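Local coordinates for sialidase domain-containing protein (Dyadobacter fermentans, PDB 5HX0), which is of unknown function but folds as a six-bladed beta-propeller of the kind found in sialidases and related BNR-repeat proteins, at residues P61-K66 with W370-D375; G69-A74 with V101-G106; E194-A199 with A225-Q230; A165-G170 with E202-Y207. All coordinates share one frame; numbering follows the deposited sequence.

Contact 1 (P61-K66 with W370-D375)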
loop_
_atom_site.group_PDB
_atom_site.type_symbol
_atom_site.label_atom_id
_atom_site.label_comp_id
_atom_site.label_asym_id
_atom_site.label_seq_id
_atom_site.Cartn_x
_atom_site.Cartn_y
_atom_site.Cartn_z
ATOM N N PRO A 61 -4.009 0.785 17.768
ATOM C CA PRO A 61 -4.473 2.133 17.410
ATOM C C PRO A 61 -3.734 3.248 18.140
ATOM O O PRO A 61 -3.178 3.073 19.233
ATOM C CB PRO A 61 -5.947 2.108 17.827
ATOM C CG PRO A 61 -5.909 1.231 19.126
ATOM C CD PRO A 61 -4.869 0.154 18.803
ATOM N N SER A 62 -3.700 4.416 17.500
ATOM C CA SER A 62 -3.437 5.659 18.209
ATOM C C SER A 62 -4.444 6.681 17.706
ATOM O O SER A 62 -5.034 6.521 16.635
ATOM C CB SER A 62 -1.989 6.148 18.035
ATOM O OG SER A 62 -1.711 6.480 16.700
ATOM N N VAL A 63 -4.665 7.724 18.495
ATOM C CA VAL A 63 -5.767 8.637 18.187
ATOM C C VAL A 63 -5.467 10.036 18.711
ATOM O O VAL A 63 -4.875 10.211 19.785
ATOM C CB VAL A 63 -7.101 8.057 18.727
ATOM C CG1 VAL A 63 -7.010 7.757 20.235
ATOM C CG2 VAL A 63 -8.261 8.992 18.444
ATOM N N ILE A 64 -5.856 11.039 17.911
ATOM C CA ILE A 64 -5.726 12.461 18.240
ATOM C C ILE A 64 -7.077 13.110 17.962
ATOM O O ILE A 64 -7.942 12.524 17.311
ATOM C CB ILE A 64 -4.624 13.142 17.409
ATOM C CG1 ILE A 64 -4.985 12.973 15.925
ATOM C CG2 ILE A 64 -3.236 12.495 17.698
ATOM C CD1 ILE A 64 -4.264 13.881 14.989
ATOM N N LYS A 65 -7.263 14.326 18.467
ATOM C CA LYS A 65 -8.432 15.137 18.113
ATOM C C LYS A 65 -7.935 16.485 17.609
ATOM O O LYS A 65 -7.219 17.184 18.327
ATOM C CB LYS A 65 -9.392 15.322 19.300
ATOM C CG LYS A 65 -10.632 16.142 18.923
ATOM C CD LYS A 65 -11.636 16.273 20.082
ATOM C CE LYS A 65 -11.259 17.378 21.075
ATOM N NZ LYS A 65 -10.190 17.026 22.075
ATOM N N LYS A 66 -8.289 16.837 16.373
ATOM C CA LYS A 66 -7.765 18.060 15.778
ATOM C C LYS A 66 -8.504 19.281 16.313
ATOM O O LYS A 66 -9.584 19.175 16.894
ATOM C CB LYS A 66 -7.894 18.018 14.257
ATOM C CG LYS A 66 -7.178 16.830 13.639
ATOM C CD LYS A 66 -6.905 17.074 12.150
ATOM C CE LYS A 66 -8.171 17.110 11.364
ATOM N NZ LYS A 66 -7.907 17.455 9.924
ATOM N N TRP A 370 -5.103 3.533 23.761
ATOM C CA TRP A 370 -4.650 4.890 23.483
ATOM C C TRP A 370 -5.838 5.813 23.708
ATOM O O TRP A 370 -6.885 5.628 23.078
ATOM C CB TRP A 370 -4.126 4.993 22.036
ATOM C CG TRP A 370 -3.258 6.193 21.761
ATOM C CD1 TRP A 370 -3.634 7.508 21.776
ATOM C CD2 TRP A 370 -1.868 6.172 21.422
ATOM N NE1 TRP A 370 -2.543 8.318 21.453
ATOM C CE2 TRP A 370 -1.454 7.510 21.232
ATOM C CE3 TRP A 370 -0.936 5.144 21.232
ATOM C CZ2 TRP A 370 -0.142 7.841 20.859
ATOM C CZ3 TRP A 370 0.352 5.475 20.873
ATOM C CH2 TRP A 370 0.741 6.809 20.687
ATOM N N ALA A 371 -5.697 6.785 24.607
ATOM C CA ALA A 371 -6.828 7.612 25.010
ATOM C C ALA A 371 -6.748 8.999 24.387
ATOM O O ALA A 371 -5.662 9.509 24.088
ATOM C CB ALA A 371 -6.907 7.739 26.533
ATOM N N VAL A 372 -7.913 9.616 24.215
ATOM C CA VAL A 372 -8.007 10.983 23.714
ATOM C C VAL A 372 -9.140 11.686 24.448
ATOM O O VAL A 372 -10.168 11.077 24.764
ATOM C CB VAL A 372 -8.218 11.006 22.178
ATOM C CG1 VAL A 372 -9.501 10.296 21.819
ATOM C CG2 VAL A 372 -8.228 12.454 21.673
ATOM N N GLN A 373 -8.950 12.969 24.733
ATOM C CA GLN A 373 -9.983 13.757 25.403
ATOM C C GLN A 373 -11.060 14.102 24.383
ATOM O O GLN A 373 -10.757 14.689 23.340
ATOM C CB GLN A 373 -9.379 15.024 26.003
ATOM C CG GLN A 373 -10.266 15.724 27.030
ATOM C CD GLN A 373 -10.225 15.026 28.375
ATOM O OE1 GLN A 373 -9.159 14.604 28.830
ATOM N NE2 GLN A 373 -11.388 14.879 29.007
ATOM N N LEU A 374 -12.306 13.737 24.674
ATOM C CA LEU A 374 -13.413 14.105 23.793
ATOM C C LEU A 374 -13.911 15.521 24.074
ATOM O O LEU A 374 -14.116 16.319 23.149
ATOM C CB LEU A 374 -14.558 13.095 23.942
ATOM C CG LEU A 374 -14.228 11.687 23.456
ATOM C CD1 LEU A 374 -15.436 10.743 23.627
ATOM C CD2 LEU A 374 -13.741 11.718 22.016
ATOM N N ASP A 375 -14.143 15.830 25.340
ATOM C CA ASP A 375 -14.489 17.166 25.800
ATOM C C ASP A 375 -14.083 17.247 27.268
ATOM O O ASP A 375 -13.413 16.346 27.789
ATOM C CB ASP A 375 -15.973 17.478 25.571
ATOM C CG ASP A 375 -16.906 16.533 26.299
ATOM O OD1 ASP A 375 -16.573 16.031 27.400
ATOM O OD2 ASP A 375 -18.006 16.311 25.764
HETATM O O HOH W 1 -4.399 11.163 22.315
#

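Contact 2 (G69-A74 with V101-G106)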
loop_
_atom_site.group_PDB
_atom_site.type_symbol
_atom_site.label_atom_id
_atom_site.label_comp_id
_atom_site.label_asym_id
_atom_site.label_seq_id
_atom_site.Cartn_x
_atom_site.Cartn_y
_atom_site.Cartn_z
ATOM N N GLY A 69 -12.148 19.702 15.617
ATOM C CA GLY A 69 -13.098 18.779 16.202
ATOM C C GLY A 69 -13.027 17.359 15.664
ATOM O O GLY A 69 -13.621 16.453 16.265
ATOM N N GLU A 70 -12.319 17.138 14.558
ATOM C CA GLU A 70 -12.259 15.811 13.963
ATOM C C GLU A 70 -11.313 14.924 14.758
ATOM O O GLU A 70 -10.152 15.275 14.976
ATOM C CB GLU A 70 -11.805 15.901 12.506
ATOM C CG GLU A 70 -11.820 14.553 11.788
ATOM C CD GLU A 70 -11.579 14.737 10.294
ATOM O OE1 GLU A 70 -10.402 14.808 9.880
ATOM O OE2 GLU A 70 -12.569 14.844 9.544
ATOM N N ILE A 71 -11.813 13.768 15.188
ATOM C CA ILE A 71 -11.003 12.751 15.833
ATOM C C ILE A 71 -10.440 11.842 14.749
ATOM O O ILE A 71 -11.187 11.317 13.915
ATOM C CB ILE A 71 -11.853 11.952 16.837
ATOM C CG1 ILE A 71 -12.508 12.902 17.849
ATOM C CG2 ILE A 71 -11.014 10.861 17.531
ATOM C CD1 ILE A 71 -13.743 12.298 18.503
ATOM N N VAL A 72 -9.125 11.656 14.745
ATOM C CA VAL A 72 -8.455 10.837 13.737
ATOM C C VAL A 72 -7.800 9.671 14.459
ATOM O O VAL A 72 -6.919 9.881 15.301
ATOM C CB VAL A 72 -7.401 11.638 12.957
ATOM C CG1 VAL A 72 -6.789 10.734 11.847
ATOM C CG2 VAL A 72 -8.011 12.894 12.374
ATOM N N LEU A 73 -8.197 8.445 14.125
ATOM C CA LEU A 73 -7.601 7.264 14.744
ATOM C C LEU A 73 -6.872 6.445 13.684
ATOM O O LEU A 73 -7.483 6.008 12.698
ATOM C CB LEU A 73 -8.658 6.420 15.471
ATOM C CG LEU A 73 -8.192 5.117 16.154
ATOM C CD1 LEU A 73 -9.154 4.751 17.300
ATOM C CD2 LEU A 73 -8.097 3.936 15.194
ATOM N N ALA A 74 -5.575 6.219 13.911
ATOM C CA ALA A 74 -4.721 5.453 13.000
ATOM C C ALA A 74 -4.580 4.041 13.533
ATOM O O ALA A 74 -4.529 3.842 14.750
ATOM C CB ALA A 74 -3.332 6.084 12.890
ATOM N N VAL A 101 -9.570 5.842 10.573
ATOM C CA VAL A 101 -10.985 6.183 10.529
ATOM C C VAL A 101 -11.152 7.436 11.372
ATOM O O VAL A 101 -10.267 7.804 12.150
ATOM C CB VAL A 101 -11.923 5.045 11.022
ATOM C CG1 VAL A 101 -11.918 3.855 10.011
ATOM C CG2 VAL A 101 -11.512 4.572 12.411
ATOM N N LYS A 102 -12.291 8.118 11.180
ATOM C CA LYS A 102 -12.511 9.452 11.745
ATOM C C LYS A 102 -13.889 9.549 12.390
ATOM O O LYS A 102 -14.814 8.809 12.042
ATOM C CB LYS A 102 -12.384 10.544 10.661
ATOM C CG LYS A 102 -11.006 10.600 10.021
ATOM C CD LYS A 102 -10.968 11.565 8.820
ATOM C CE LYS A 102 -9.493 11.811 8.421
ATOM N NZ LYS A 102 -9.272 12.516 7.119
ATOM N N SER A 103 -14.020 10.498 13.322
ATOM C CA SER A 103 -15.249 10.673 14.092
ATOM C C SER A 103 -15.359 12.122 14.540
ATOM O O SER A 103 -14.352 12.789 14.776
ATOM C CB SER A 103 -15.272 9.749 15.326
ATOM O OG SER A 103 -16.446 9.954 16.114
ATOM N N LYS A 104 -16.594 12.608 14.647
ATOM C CA LYS A 104 -16.842 13.886 15.297
ATOM C C LYS A 104 -17.126 13.745 16.782
ATOM O O LYS A 104 -17.052 14.737 17.507
ATOM C CB LYS A 104 -18.025 14.606 14.654
ATOM C CG LYS A 104 -17.776 15.037 13.228
ATOM C CD LYS A 104 -19.068 15.449 12.539
ATOM C CE LYS A 104 -18.904 15.498 11.019
ATOM N NZ LYS A 104 -18.773 14.135 10.417
ATOM N N ASP A 105 -17.476 12.561 17.253
ATOM C CA ASP A 105 -17.940 12.446 18.625
ATOM C C ASP A 105 -17.331 11.307 19.423
ATOM O O ASP A 105 -17.598 11.228 20.628
ATOM C CB ASP A 105 -19.469 12.295 18.661
ATOM C CG ASP A 105 -19.969 11.173 17.766
ATOM O OD1 ASP A 105 -19.202 10.251 17.400
ATOM O OD2 ASP A 105 -21.156 11.223 17.415
ATOM N N GLY A 106 -16.526 10.434 18.813
ATOM C CA GLY A 106 -15.990 9.266 19.485
ATOM C C GLY A 106 -16.855 8.033 19.369
ATOM O O GLY A 106 -16.401 6.924 19.706
HETATM O O HOH W 2 -15.002 16.524 18.592
HETATM O O HOH W 3 -10.878 14.659 7.095
#

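Contact 3 (E194-A199 with A225-Q230)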
loop_
_atom_site.group_PDB
_atom_site.type_symbol
_atom_site.label_atom_id
_atom_site.label_comp_id
_atom_site.label_asym_id
_atom_site.label_seq_id
_atom_site.Cartn_x
_atom_site.Cartn_y
_atom_site.Cartn_z
ATOM N N GLU A 194 21.793 0.003 19.566
ATOM C CA GLU A 194 21.114 -0.929 18.666
ATOM C C GLU A 194 22.120 -1.712 17.826
ATOM O O GLU A 194 22.933 -1.118 17.116
ATOM C CB GLU A 194 20.163 -0.152 17.747
ATOM C CG GLU A 194 19.584 -0.958 16.593
ATOM C CD GLU A 194 18.648 -2.061 17.091
ATOM O OE1 GLU A 194 17.675 -1.728 17.802
ATOM O OE2 GLU A 194 18.895 -3.251 16.798
ATOM N N ILE A 195 22.023 -3.041 17.853
ATOM C CA ILE A 195 22.994 -3.859 17.136
ATOM C C ILE A 195 22.583 -4.256 15.726
ATOM O O ILE A 195 23.451 -4.671 14.948
ATOM C CB ILE A 195 23.311 -5.166 17.886
ATOM C CG1 ILE A 195 22.083 -6.088 17.852
ATOM C CG2 ILE A 195 23.838 -4.862 19.313
ATOM C CD1 ILE A 195 22.275 -7.412 18.549
ATOM N N ASN A 196 21.300 -4.170 15.379
ATOM C CA ASN A 196 20.823 -4.769 14.135
ATOM C C ASN A 196 21.088 -3.884 12.916
ATOM O O ASN A 196 21.233 -2.659 13.014
ATOM C CB ASN A 196 19.325 -5.053 14.209
ATOM C CG ASN A 196 19.006 -6.185 15.131
ATOM O OD1 ASN A 196 18.270 -6.019 16.102
ATOM N ND2 ASN A 196 19.571 -7.344 14.850
ATOM N N TYR A 197 21.154 -4.545 11.755
ATOM C CA TYR A 197 21.012 -3.929 10.443
ATOM C C TYR A 197 19.622 -4.228 9.892
ATOM O O TYR A 197 19.031 -5.265 10.201
ATOM C CB TYR A 197 22.078 -4.454 9.467
ATOM C CG TYR A 197 23.480 -4.040 9.870
ATOM C CD1 TYR A 197 23.999 -2.815 9.467
ATOM C CD2 TYR A 197 24.261 -4.854 10.675
ATOM C CE1 TYR A 197 25.267 -2.403 9.849
ATOM C CE2 TYR A 197 25.544 -4.453 11.065
ATOM C CZ TYR A 197 26.036 -3.226 10.643
ATOM O OH TYR A 197 27.297 -2.807 11.010
ATOM N N THR A 198 19.107 -3.315 9.060
ATOM C CA THR A 198 17.829 -3.549 8.392
ATOM C C THR A 198 17.956 -4.631 7.318
ATOM O O THR A 198 19.048 -5.037 6.930
ATOM C CB THR A 198 17.309 -2.287 7.704
ATOM O OG1 THR A 198 18.076 -2.046 6.514
ATOM C CG2 THR A 198 17.380 -1.066 8.622
ATOM N N ALA A 199 16.805 -5.042 6.773
ATOM C CA ALA A 199 16.824 -6.002 5.677
ATOM C C ALA A 199 17.522 -5.466 4.430
ATOM O O ALA A 199 17.767 -6.234 3.492
ATOM C CB ALA A 199 15.405 -6.415 5.318
ATOM N N ALA A 225 13.100 1.969 21.519
ATOM C CA ALA A 225 13.618 0.672 21.916
ATOM C C ALA A 225 14.850 0.362 21.087
ATOM O O ALA A 225 14.970 0.808 19.945
ATOM C CB ALA A 225 12.567 -0.427 21.708
ATOM N N ALA A 226 15.765 -0.416 21.663
ATOM C CA ALA A 226 16.928 -0.860 20.903
ATOM C C ALA A 226 17.315 -2.256 21.364
ATOM O O ALA A 226 17.289 -2.548 22.566
ATOM C CB ALA A 226 18.115 0.109 21.058
ATOM N N THR A 227 17.640 -3.121 20.402
ATOM C CA THR A 227 18.189 -4.437 20.714
ATOM C C THR A 227 19.662 -4.250 21.046
ATOM O O THR A 227 20.430 -3.801 20.191
ATOM C CB THR A 227 18.042 -5.401 19.533
ATOM O OG1 THR A 227 16.666 -5.602 19.224
ATOM C CG2 THR A 227 18.677 -6.765 19.862
ATOM N N ASP A 228 20.049 -4.563 22.282
ATOM C CA ASP A 228 21.423 -4.375 22.719
ATOM C C ASP A 228 22.147 -5.675 23.039
ATOM O O ASP A 228 23.325 -5.634 23.393
ATOM C CB ASP A 228 21.505 -3.414 23.917
ATOM C CG ASP A 228 20.655 -3.830 25.110
ATOM O OD1 ASP A 228 20.195 -4.989 25.209
ATOM O OD2 ASP A 228 20.465 -2.945 25.976
ATOM N N ARG A 229 21.489 -6.820 22.897
ATOM C CA ARG A 229 22.132 -8.119 23.019
ATOM C C ARG A 229 21.385 -9.075 22.105
ATOM O O ARG A 229 20.163 -8.981 21.975
ATOM C CB ARG A 229 22.118 -8.640 24.468
ATOM C CG ARG A 229 22.659 -10.063 24.627
ATOM C CD ARG A 229 22.921 -10.386 26.083
ATOM N NE ARG A 229 21.694 -10.671 26.827
ATOM C CZ ARG A 229 21.585 -10.543 28.151
ATOM N NH1 ARG A 229 22.620 -10.115 28.867
ATOM N NH2 ARG A 229 20.444 -10.831 28.760
ATOM N N GLN A 230 22.119 -9.989 21.479
ATOM C CA GLN A 230 21.482 -10.832 20.478
ATOM C C GLN A 230 21.019 -12.172 21.037
ATOM O O GLN A 230 19.926 -12.632 20.690
ATOM C CB GLN A 230 22.441 -11.057 19.318
ATOM C CG GLN A 230 21.829 -11.808 18.170
ATOM C CD GLN A 230 22.810 -11.997 17.035
ATOM O OE1 GLN A 230 23.932 -11.482 17.073
ATOM N NE2 GLN A 230 22.398 -12.742 16.020
HETATM O O HOH W 4 16.678 0.882 17.736
HETATM O O HOH W 5 15.745 -3.644 17.732
#

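Contact 4 (A165-G170 with E202-Y207)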
loop_
_atom_site.group_PDB
_atom_site.type_symbol
_atom_site.label_atom_id
_atom_site.label_comp_id
_atom_site.label_asym_id
_atom_site.label_seq_id
_atom_site.Cartn_x
_atom_site.Cartn_y
_atom_site.Cartn_z
ATOM N N ALA A 165 10.051 -12.825 8.485
ATOM C CA ALA A 165 10.284 -11.470 8.009
ATOM C C ALA A 165 11.529 -10.882 8.670
ATOM O O ALA A 165 11.901 -11.268 9.779
ATOM C CB ALA A 165 9.068 -10.581 8.301
ATOM N N VAL A 166 12.173 -9.944 7.977
ATOM C CA VAL A 166 13.396 -9.305 8.454
ATOM C C VAL A 166 13.079 -7.861 8.818
ATOM O O VAL A 166 12.533 -7.108 8.003
ATOM C CB VAL A 166 14.522 -9.383 7.411
ATOM C CG1 VAL A 166 15.798 -8.727 7.947
ATOM C CG2 VAL A 166 14.775 -10.838 7.031
ATOM N N PHE A 167 13.449 -7.479 10.033
ATOM C CA PHE A 167 13.055 -6.198 10.609
ATOM C C PHE A 167 13.645 -5.022 9.828
ATOM O O PHE A 167 14.810 -5.048 9.416
ATOM C CB PHE A 167 13.517 -6.171 12.071
ATOM C CG PHE A 167 12.892 -5.083 12.904
ATOM C CD1 PHE A 167 11.582 -4.724 12.718
ATOM C CD2 PHE A 167 13.620 -4.465 13.914
ATOM C CE1 PHE A 167 11.003 -3.717 13.505
ATOM C CE2 PHE A 167 13.062 -3.470 14.696
ATOM C CZ PHE A 167 11.750 -3.096 14.488
ATOM N N LEU A 168 12.838 -3.977 9.615
ATOM C CA LEU A 168 13.354 -2.764 8.969
ATOM C C LEU A 168 13.567 -1.600 9.924
ATOM O O LEU A 168 14.163 -0.588 9.516
ATOM C CB LEU A 168 12.414 -2.288 7.852
ATOM C CG LEU A 168 12.227 -3.198 6.642
ATOM C CD1 LEU A 168 11.034 -2.697 5.801
ATOM C CD2 LEU A 168 13.522 -3.221 5.821
ATOM N N GLY A 169 13.069 -1.686 11.149
ATOM C CA GLY A 169 13.181 -0.540 12.025
ATOM C C GLY A 169 12.248 0.590 11.612
ATOM O O GLY A 169 11.320 0.418 10.817
ATOM N N GLY A 170 12.532 1.778 12.154
ATOM C CA GLY A 170 11.552 2.837 12.177
ATOM C C GLY A 170 11.495 3.713 10.930
ATOM O O GLY A 170 12.428 3.790 10.124
ATOM N N GLU A 202 21.145 -1.328 6.049
ATOM C CA GLU A 202 21.420 -0.079 6.741
ATOM C C GLU A 202 21.477 -0.335 8.242
ATOM O O GLU A 202 20.884 -1.292 8.746
ATOM C CB GLU A 202 20.335 0.956 6.435
ATOM C CG GLU A 202 20.011 1.110 4.954
ATOM C CD GLU A 202 20.885 2.151 4.271
ATOM O OE1 GLU A 202 21.143 3.208 4.889
ATOM O OE2 GLU A 202 21.319 1.909 3.119
ATOM N N LYS A 203 22.184 0.533 8.964
ATOM C CA LYS A 203 22.081 0.480 10.418
ATOM C C LYS A 203 20.647 0.801 10.821
ATOM O O LYS A 203 20.030 1.726 10.286
ATOM C CB LYS A 203 23.061 1.449 11.072
ATOM C CG LYS A 203 24.538 1.018 10.896
ATOM C CD LYS A 203 25.453 1.687 11.919
ATOM C CE LYS A 203 25.503 3.195 11.725
ATOM N NZ LYS A 203 26.263 3.583 10.504
ATOM N N LEU A 204 20.111 0.025 11.755
ATOM C CA LEU A 204 18.656 0.037 11.982
ATOM C C LEU A 204 18.178 1.361 12.574
ATOM O O LEU A 204 18.590 1.720 13.685
ATOM C CB LEU A 204 18.255 -1.116 12.897
ATOM C CG LEU A 204 16.744 -1.387 12.959
ATOM C CD1 LEU A 204 16.399 -2.628 12.169
ATOM C CD2 LEU A 204 16.252 -1.501 14.412
ATOM N N PRO A 205 17.282 2.090 11.902
ATOM C CA PRO A 205 16.683 3.288 12.516
ATOM C C PRO A 205 15.888 2.939 13.769
ATOM O O PRO A 205 15.174 1.935 13.813
ATOM C CB PRO A 205 15.759 3.821 11.413
ATOM C CG PRO A 205 16.257 3.176 10.120
ATOM C CD PRO A 205 16.737 1.823 10.559
ATOM N N ALA A 206 15.977 3.810 14.775
ATOM C CA ALA A 206 15.216 3.598 16.005
ATOM C C ALA A 206 13.699 3.651 15.746
ATOM O O ALA A 206 13.229 4.148 14.727
ATOM C CB ALA A 206 15.609 4.641 17.055
ATOM N N TYR A 207 12.927 3.176 16.725
ATOM C CA TYR A 207 11.496 2.905 16.539
ATOM C C TYR A 207 10.898 2.651 17.918
ATOM O O TYR A 207 11.620 2.338 18.870
ATOM C CB TYR A 207 11.263 1.665 15.644
ATOM C CG TYR A 207 11.747 0.428 16.372
ATOM C CD1 TYR A 207 13.092 0.099 16.366
ATOM C CD2 TYR A 207 10.872 -0.350 17.162
ATOM C CE1 TYR A 207 13.570 -0.981 17.084
ATOM C CE2 TYR A 207 11.340 -1.427 17.887
ATOM C CZ TYR A 207 12.697 -1.738 17.851
ATOM O OH TYR A 207 13.203 -2.797 18.579
#

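Contact 1 (P61-K66 with W370-D375)
Ser62 and Val63 lie against the indole of Trp370, and this is the tight end of the contact. CB of Ser62 sits over the middle of the six-membered ring, 3.4 Å from its centroid and 11° off the ring normal, a CH-pi contact over one face. Trp370 has CG anti to its backbone N (chi1 -162°), which puts CG on the side of strand 56-65, with the indole lying over Ser62. Val63 slides past the indole in the opposite direction, its CG1 3.7 Å from Trp370 CD1, while its other methyl, CG2, is 3.8 Å from Val372 CG1; the two valines cross at about a right angle. On strand 123-131, Pro127 O and Leu129 N hydrogen-bond Ser62 OG, and Cys128 touches Trp370.

Toward Lys65 the packing thins out and solvent is nearer. The lysine chain bends at chi3 and again at chi4, bringing NZ to 2.7 Å from Gln373 O, with the donor tilted from the carbonyl plane. Between the two ends, a water donates to both Val63 O and Ala371 O, at 2.7 Å each, and so bridges the main chains.

The strand axes run nearly parallel, 10° apart, at 6.2 Å. Side chains and water join them, as expected where the innermost strands of the last and first blades of a beta-propeller meet.

Contact 2 (G69-A74 with V101-G106)
Ile71 and Ser103 pair through two main-chain hydrogen bonds: Ile71 N donates to Ser103 O at 2.8 Å, and Ser103 N returns to Ile71 O at 3.0 Å. Leu73 and Val101 repeat the pattern, Leu73 N reaching Val101 O at 2.9 Å in a nearly straight bond (171° at the hydrogen). Val72 and Lys102, between them, are the non-hydrogen-bonded pair, where Lys102 CA instead offers a CA-H...O contact to Ile71 O.

Beyond the backbone, Glu70 and Lys102 cross obliquely on the face that also carries Val72. Glu70 CD lies 3.6 Å from the methylene CD of Lys102, but the charged ends form only a long salt bridge, 3.8 Å from Glu70 OE1 to Lys102 NZ. A water closes the gap, donating to OE1 and accepting from NZ; Glu114 is the lysine's stronger partner. At the strand end a second water donates to both Gly69 O and Lys104 O.

On the other face Ile71 turns CG1 anti to its carbonyl carbon (chi1 -56°), and CD1 comes within 3.4 Å of Gly106 N. The turn it packs on is held by Ser103 OG: the bond it accepts from Asp105 N makes an ST turn, and the one from Gly106 N, at 2.7 Å, an ST motif. Asp105 OD1 in turn receives Lys107 N and Thr108 N, and Trp109 covers Ile71 and Ser103. The turn Ser103 to Trp109, between the third and fourth strands of the blade, is consistent with a shortened Asp-box, the motif that recurs at this place in sialidase propellers.

Contact 3 (E194-A199 with A225-Q230)
The Glu194 carboxylate folds over against Thr227 where the long connection between two propeller blades runs past strand 220-229. Glu194 starts with CG anti to its backbone N (chi1 169°), then bends at chi2 (66°), which turns the carboxylate back toward Thr227. OE1 is gripped three ways: Thr227 N donates at 2.9 Å from above the carboxylate plane, 49° out of it, and two waters donate as well. One of these also donates to Ala225 O; the other joins OE1 to Thr227 OG1. The second oxygen, OE2, accepts Asn196 N at 2.9 Å on its anti lone pair, so the same group that binds the strand also fixes the turn of its own loop. With both oxygens held, the buried carboxylate has its rotation largely set.

A main-chain bond runs the other way, Ile195 N to Thr227 O at 2.9 Å, nearly along the C=O axis, and Glu194 CA adds a CA-H...O contact to the same oxygen. Thr227 thus receives the loop on its carbonyl while giving its N-H to the glutamate. CB of Glu194 rests on the methyl of Ala226, 3.9 Å from its CB. Farther out, the Ile195 chain passes Thr227 at a slant but crosses Gln230 at about a right angle, and its tip, CD1, ends 3.7 Å from Gln230 CB.

Contact 4 (A165-G170 with E202-Y207)
Gly170 N donates to Pro205 O at 3.1 Å, nearly straight at the hydrogen (165°) but reaching the oxygen from above the carbonyl plane, 54° out of it. Next to it Gly170 CA makes a CA-H...O contact with Ala206 O at 3.3 Å. The loop packs directly on the two glycines: Pro205 O comes within 3.6 Å of Gly169 CA, and Tyr207 CB packs on Gly170 CA.

The aromatic pair stands to one side. Phe167 turns its edge to the face of Tyr207 in a T-shaped stack, planes at 87° and centroids 4.8 Å apart, with CZ over the middle of the tyrosine ring and CE2 nearest to Tyr207 CE1. Gly169 N, of the same strand, lies over the centre of one face of Phe167. Leu204 crosses Phe167 at about a right angle; CD2 meets Phe167 CE2 at 3.8 Å, while CD1 touches Gly169 N at 3.6 Å. Trp144 meets the Phe167 ring and Tyr142 that of Tyr207.

A tetraethylene glycol, probably from the crystallisation liquor, sits about 3 Å from the Tyr207 side chain; such molecules often mark pockets. With one N-H...O bond, a CA-H...O contact and mostly apolar packing, the junction between strand 165-175 and the interblade loop probably relies on shape matching.

Contacts 1 and 2 lie together, centres 8 Å apart, because strands 56-65 and 71-79 are neighbours in the first blade's sheet; contact 1 adds the last blade and contact 2 continues outward to strand 97-103. Contacts 3 and 4 form a second pair, also 8 Å between centres, sharing the long connection from strand 183-186 to strand 213-214; their segments alternate along the chain. The pairs are far apart, with contacts 1 and 3 about 31 Å between centres on opposite sides of the chain's centre. Contact 1 spans the rest in sequence and lies at the seam between first and last blades, where strand 42-51 completes the last blade's sheet, while contacts 3 and 4 tie successive blades together.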